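Local structure of nisin leader peptide-processing serine protease NisP (Lactococcus lactis subsp. lactis, 4MZD) at residues Leu121-Gly126 with Ser183-Arg188; Asn129-Glu134 with Phe176-Ser181. The protein processes the leader peptide of the lantibiotic nisin as a subtilisin-like serine protease, its subtilase-family catalytic domain making up most of the modelled chain. All blocks are in the same frame, centred on the assembly; numbering follows the deposited sequence.

How the contacts relate
From the N terminus, the chain leaves strand 117-120 and enters a long loop. The start of this loop, 121-126, is one side of contact 1; a little further on, 129-134 is one side of contact 2. The chain then runs through helix 147-156, which begins at the predicted charge-relay His-147, and strand 169-174, parallel to 117-120. The next loop, 176-181, closes contact 2, and the first turns of helix 183-195 close contact 1. Contact 2 is therefore nested inside contact 1. The two also touch directly: Gly-125 probably hydrogen-bonds through its backbone to Glu-131 and Glu-134. Together they tie both loops to each other and to the helix.

Contact 1: residues Leu121-Gly126 with Ser183-Arg188; sequences LVPKGG and SEWVAR
Pro-123 lies over one face of the Trp-185 indole, the two side chains crossing at about a right angle. Its nearest atom is CD, 3.4 Å from the centroid of the six-membered ring and 21° off its normal, a CH-pi contact; CG follows over the same ring. Leu-121 O and Val-122 CA lie over the same face, while Val-122 CG1 packs against Trp-185 CZ3 at 4.0 Å. The type II turn, closed by Gly-126 N to Pro-123 O, carries the chain from Pro-123 to Gly-126, whose C approaches Trp-185 CH2 obliquely at 3.6 Å.

Arg-188, one helical turn on, makes the polar link. Its NH2 donates to Leu-121 O at 2.9 Å, in the carbonyl plane and on a lone pair, although the N-H...O angle is only 139° and the acceptor is tilted from the guanidinium plane. The bend at chi3 (-67°) turns the guanidinium back to Glu-184: NE forms a salt bridge with OE2 at 2.9 Å, and NH2 also donates to OE1. Leu-121 and Arg-188 run antiparallel alongside each other, CD1 3.5 Å from NH1.

Beyond these two segments, Leu-121 packs on Tyr-173 and Val-122 on Arg-174, both in strand 169-174, while Val-186 and Ala-187 turn to helix 222-238. Helix 183-195 connects parallel strands 169-174 and 200-210 of the subtilisin-like alpha/beta sheet, and contact 1 joins its start to the loop after strand 117-120.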
loop_
_atom_site.group_PDB
_atom_site.type_symbol
_atom_site.label_atom_id
_atom_site.label_comp_id
_atom_site.label_asym_id
_atom_site.label_seq_id
_atom_site.Cartn_x
_atom_site.Cartn_y
_atom_site.Cartn_z
ATOM N N LEU A 121 -16.949 2.704 1.354
ATOM C CA LEU A 121 -17.156 2.199 2.711
ATOM C C LEU A 121 -17.114 3.317 3.752
ATOM O O LEU A 121 -17.264 3.059 4.944
ATOM C CB LEU A 121 -16.117 1.124 3.070
ATOM C CG LEU A 121 -16.091 -0.193 2.285
ATOM C CD1 LEU A 121 -17.478 -0.804 2.207
ATOM C CD2 LEU A 121 -15.488 -0.037 0.881
ATOM N N VAL A 122 -16.902 4.556 3.320
ATOM C CA VAL A 122 -16.858 5.673 4.258
ATOM C C VAL A 122 -18.288 6.031 4.666
ATOM O O VAL A 122 -19.115 6.348 3.815
ATOM C CB VAL A 122 -16.169 6.907 3.643
ATOM C CG1 VAL A 122 -16.170 8.059 4.639
ATOM C CG2 VAL A 122 -14.752 6.568 3.201
ATOM N N PRO A 123 -18.601 5.961 5.971
ATOM C CA PRO A 123 -19.980 6.236 6.383
ATOM C C PRO A 123 -20.313 7.711 6.280
ATOM O O PRO A 123 -19.421 8.548 6.160
ATOM C CB PRO A 123 -19.993 5.808 7.852
ATOM C CG PRO A 123 -18.589 6.016 8.300
ATOM C CD PRO A 123 -17.737 5.630 7.117
ATOM N N LYS A 124 -21.601 8.026 6.349
ATOM C CA LYS A 124 -22.027 9.411 6.427
ATOM C C LYS A 124 -21.313 10.100 7.588
ATOM O O LYS A 124 -21.225 9.553 8.691
ATOM C CB LYS A 124 -23.539 9.492 6.619
ATOM C CG LYS A 124 -24.077 10.909 6.599
ATOM C CD LYS A 124 -25.587 10.928 6.692
ATOM C CE LYS A 124 -26.120 12.344 6.579
ATOM N NZ LYS A 124 -27.596 12.381 6.723
ATOM N N GLY A 125 -20.783 11.289 7.330
ATOM C CA GLY A 125 -20.037 12.015 8.341
ATOM C C GLY A 125 -18.558 11.674 8.386
ATOM O O GLY A 125 -17.799 12.326 9.102
ATOM N N GLY A 126 -18.141 10.655 7.637
ATOM C CA GLY A 126 -16.737 10.285 7.583
ATOM C C GLY A 126 -16.171 9.856 8.928
ATOM O O GLY A 126 -16.834 9.171 9.711
ATOM N N SER A 183 -10.711 0.753 11.193
ATOM C CA SER A 183 -10.536 -0.652 10.856
ATOM C C SER A 183 -11.854 -1.310 10.461
ATOM O O SER A 183 -11.869 -2.214 9.638
ATOM C CB SER A 183 -9.873 -1.424 11.998
ATOM O OG SER A 183 -10.692 -1.439 13.150
ATOM N N GLU A 184 -12.965 -0.871 11.047
ATOM C CA GLU A 184 -14.258 -1.431 10.664
ATOM C C GLU A 184 -14.507 -1.235 9.168
ATOM O O GLU A 184 -15.022 -2.126 8.494
ATOM C CB GLU A 184 -15.393 -0.809 11.486
ATOM C CG GLU A 184 -16.727 -1.553 11.405
ATOM C CD GLU A 184 -17.617 -1.099 10.256
ATOM O OE1 GLU A 184 -17.366 -0.020 9.676
ATOM O OE2 GLU A 184 -18.590 -1.822 9.941
ATOM N N TRP A 185 -14.142 -0.065 8.651
ATOM C CA TRP A 185 -14.366 0.217 7.238
ATOM C C TRP A 185 -13.399 -0.592 6.375
ATOM O O TRP A 185 -13.786 -1.144 5.343
ATOM C CB TRP A 185 -14.197 1.699 6.912
ATOM C CG TRP A 185 -14.764 2.708 7.859
ATOM C CD1 TRP A 185 -15.592 2.503 8.934
ATOM C CD2 TRP A 185 -14.494 4.106 7.815
ATOM N NE1 TRP A 185 -15.857 3.709 9.550
ATOM C CE2 TRP A 185 -15.186 4.705 8.883
ATOM C CE3 TRP A 185 -13.732 4.915 6.961
ATOM C CZ2 TRP A 185 -15.131 6.077 9.127
ATOM C CZ3 TRP A 185 -13.680 6.274 7.199
ATOM C CH2 TRP A 185 -14.367 6.840 8.279
ATOM N N VAL A 186 -12.143 -0.659 6.801
ATOM C CA VAL A 186 -11.136 -1.404 6.059
ATOM C C VAL A 186 -11.480 -2.891 6.001
ATOM O O VAL A 186 -11.362 -3.518 4.943
ATOM C CB VAL A 186 -9.721 -1.173 6.632
ATOM C CG1 VAL A 186 -8.695 -2.032 5.912
ATOM C CG2 VAL A 186 -9.341 0.297 6.542
ATOM N N ALA A 187 -11.921 -3.450 7.124
ATOM C CA ALA A 187 -12.312 -4.856 7.155
ATOM C C ALA A 187 -13.465 -5.135 6.194
ATOM O O ALA A 187 -13.441 -6.123 5.461
ATOM C CB ALA A 187 -12.656 -5.299 8.585
ATOM N N ARG A 188 -14.461 -4.258 6.181
ATOM C CA ARG A 188 -15.564 -4.393 5.230
ATOM C C ARG A 188 -15.056 -4.321 3.790
ATOM O O ARG A 188 -15.528 -5.045 2.914
ATOM C CB ARG A 188 -16.634 -3.320 5.467
ATOM C CG ARG A 188 -17.580 -3.635 6.615
ATOM C CD ARG A 188 -18.743 -2.654 6.699
ATOM N NE ARG A 188 -18.310 -1.305 7.054
ATOM C CZ ARG A 188 -18.541 -0.222 6.315
ATOM N NH1 ARG A 188 -19.210 -0.321 5.174
ATOM N NH2 ARG A 188 -18.104 0.964 6.717
HETATM O O HOH W 1 -20.618 2.853 4.984
#

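Contact 2: residues Asn129-Glu134 with Phe176-Ser181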
loop_
_atom_site.group_PDB
_atom_site.type_symbol
_atom_site.label_atom_id
_atom_site.label_comp_id
_atom_site.label_asym_id
_atom_site.label_seq_id
_atom_site.Cartn_x
_atom_site.Cartn_y
_atom_site.Cartn_z
ATOM N N ASN A 129 -17.654 11.604 12.389
ATOM C CA ASN A 129 -18.505 12.754 12.090
ATOM C C ASN A 129 -17.794 14.083 11.923
ATOM O O ASN A 129 -18.397 15.140 12.097
ATOM C CB ASN A 129 -19.656 12.870 13.090
ATOM C CG ASN A 129 -20.835 12.017 12.700
ATOM O OD1 ASN A 129 -21.350 12.129 11.586
ATOM N ND2 ASN A 129 -21.244 11.127 13.590
ATOM N N GLU A 130 -16.520 14.030 11.564
ATOM C CA GLU A 130 -15.752 15.244 11.332
ATOM C C GLU A 130 -15.869 15.708 9.886
ATOM O O GLU A 130 -15.370 16.775 9.526
ATOM C CB GLU A 130 -14.295 15.010 11.726
ATOM C CG GLU A 130 -14.172 14.569 13.172
ATOM C CD GLU A 130 -12.763 14.223 13.586
ATOM O OE1 GLU A 130 -11.827 14.454 12.790
ATOM O OE2 GLU A 130 -12.595 13.715 14.719
ATOM N N GLU A 131 -16.549 14.912 9.066
ATOM C CA GLU A 131 -16.625 15.176 7.639
ATOM C C GLU A 131 -18.072 15.227 7.168
ATOM O O GLU A 131 -18.582 14.269 6.587
ATOM C CB GLU A 131 -15.860 14.103 6.872
ATOM C CG GLU A 131 -14.477 13.845 7.431
ATOM C CD GLU A 131 -13.715 12.846 6.599
ATOM O OE1 GLU A 131 -13.593 11.683 7.033
ATOM O OE2 GLU A 131 -13.245 13.228 5.504
ATOM N N PRO A 132 -18.742 16.357 7.421
ATOM C CA PRO A 132 -20.142 16.520 7.022
ATOM C C PRO A 132 -20.351 16.356 5.516
ATOM O O PRO A 132 -21.473 16.093 5.090
ATOM C CB PRO A 132 -20.472 17.953 7.467
ATOM C CG PRO A 132 -19.151 18.631 7.624
ATOM C CD PRO A 132 -18.210 17.564 8.079
ATOM N N ASP A 133 -19.289 16.499 4.729
ATOM C CA ASP A 133 -19.388 16.335 3.280
ATOM C C ASP A 133 -19.548 14.872 2.852
ATOM O O ASP A 133 -20.047 14.589 1.765
ATOM C CB ASP A 133 -18.183 16.968 2.576
ATOM C CG ASP A 133 -18.251 18.483 2.551
ATOM O OD1 ASP A 133 -19.370 19.030 2.660
ATOM O OD2 ASP A 133 -17.189 19.128 2.413
ATOM N N GLU A 134 -19.126 13.943 3.704
ATOM C CA GLU A 134 -19.254 12.520 3.396
ATOM C C GLU A 134 -20.699 12.054 3.526
ATOM O O GLU A 134 -21.308 12.170 4.594
ATOM C CB GLU A 134 -18.341 11.688 4.293
ATOM C CG GLU A 134 -16.879 11.880 3.982
ATOM C CD GLU A 134 -16.516 11.379 2.600
ATOM O OE1 GLU A 134 -17.156 10.418 2.126
ATOM O OE2 GLU A 134 -15.605 11.960 1.984
ATOM N N PHE A 176 -11.295 6.274 2.750
ATOM C CA PHE A 176 -10.944 7.592 3.271
ATOM C C PHE A 176 -11.804 8.642 2.602
ATOM O O PHE A 176 -12.110 8.540 1.409
ATOM C CB PHE A 176 -9.489 7.971 2.977
ATOM C CG PHE A 176 -8.473 7.157 3.724
ATOM C CD1 PHE A 176 -7.993 7.573 4.959
ATOM C CD2 PHE A 176 -7.985 5.979 3.183
ATOM C CE1 PHE A 176 -7.045 6.831 5.636
ATOM C CE2 PHE A 176 -7.053 5.223 3.860
ATOM C CZ PHE A 176 -6.576 5.653 5.087
ATOM N N GLY A 177 -12.151 9.663 3.381
ATOM C CA GLY A 177 -12.699 10.898 2.861
ATOM C C GLY A 177 -11.541 11.847 2.635
ATOM O O GLY A 177 -10.857 11.774 1.619
ATOM N N GLU A 178 -11.290 12.722 3.603
ATOM C CA GLU A 178 -10.164 13.638 3.499
ATOM C C GLU A 178 -9.143 13.487 4.617
ATOM O O GLU A 178 -8.115 14.170 4.607
ATOM C CB GLU A 178 -10.651 15.082 3.419
ATOM C CG GLU A 178 -11.385 15.382 2.143
ATOM C CD GLU A 178 -11.815 16.820 2.077
ATOM O OE1 GLU A 178 -12.663 17.225 2.901
ATOM O OE2 GLU A 178 -11.290 17.555 1.216
ATOM N N ASN A 179 -9.401 12.610 5.579
ATOM C CA ASN A 179 -8.430 12.472 6.659
ATOM C C ASN A 179 -8.138 11.039 7.086
ATOM O O ASN A 179 -7.340 10.360 6.447
ATOM C CB ASN A 179 -8.755 13.386 7.855
ATOM C CG ASN A 179 -10.025 12.980 8.592
ATOM O OD1 ASN A 179 -11.071 12.776 7.981
ATOM N ND2 ASN A 179 -9.931 12.859 9.918
ATOM N N LEU A 180 -8.762 10.587 8.171
ATOM C CA LEU A 180 -8.456 9.278 8.734
ATOM C C LEU A 180 -9.534 8.240 8.408
ATOM O O LEU A 180 -10.614 8.565 7.903
ATOM C CB LEU A 180 -8.228 9.398 10.239
ATOM C CG LEU A 180 -7.059 10.312 10.622
ATOM C CD1 LEU A 180 -7.100 10.661 12.099
ATOM C CD2 LEU A 180 -5.729 9.663 10.248
ATOM N N SER A 181 -9.221 6.985 8.704
ATOM C CA SER A 181 -10.126 5.879 8.449
ATOM C C SER A 181 -10.255 5.018 9.704
ATOM O O SER A 181 -9.685 5.335 10.748
ATOM C CB SER A 181 -9.630 5.078 7.235
ATOM O OG SER A 181 -10.497 4.006 6.908
HETATM O O HOH W 2 -11.407 10.415 5.981
HETATM O O HOH W 3 -13.937 15.782 4.592
#
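Gly-177 meets two carboxylates of the facing loop, those of Glu-131 and Glu-134. Its CA is 3.2 Å from Glu-134 OE2, and both acids stand on the side where a CB would be, so the close approach depends on the bare glycine backbone. Glu-134 has its charge partners elsewhere, in salt bridges from OE2 to Lys-144 and from OE1 to Arg-174.

At Glu-178 the backbone bonds directly to the facing loop. Its N donates to Glu-131 OE2 at 2.8 Å, nearly straight at 160°, OE2 accepting on its syn lone pair. Glu-131 reaches it with a chain extended beyond CG. The side chain of Glu-178 is linked less directly: a water lies 2.8 Å from Glu-131 OE2 and 2.6 Å from Glu-178 OE1, between two acids of like charge, whose proximity may raise their proton affinity.

Asn-179 sets its amide beside the Glu-131 carboxylate, the two planes 85° apart. A chi1 of 68° places CG between the backbone N and the carbonyl carbon and points the group at the acid. A second water accepts from Gly-177 N at 2.8 Å and from Asn-179 N. It also lies 2.7 Å from Glu-131 OE1, which takes a further hydrogen bond from Phe-127 N.

Leu-180 O is a further neighbour, 2.8 Å from this water, which bridges 177-180 to Glu-131.

Gly-177 lies about 10 Å from the side chains of the predicted charge-relay residues Asp-100 and His-147. Contact 2 thereby joins, near the catalytic centre, the loop between strand 117-120 and helix 147-156 to the one between strand 169-174 and helix 183-195, while Phe-176 and Leu-180 pack on strand 486-487.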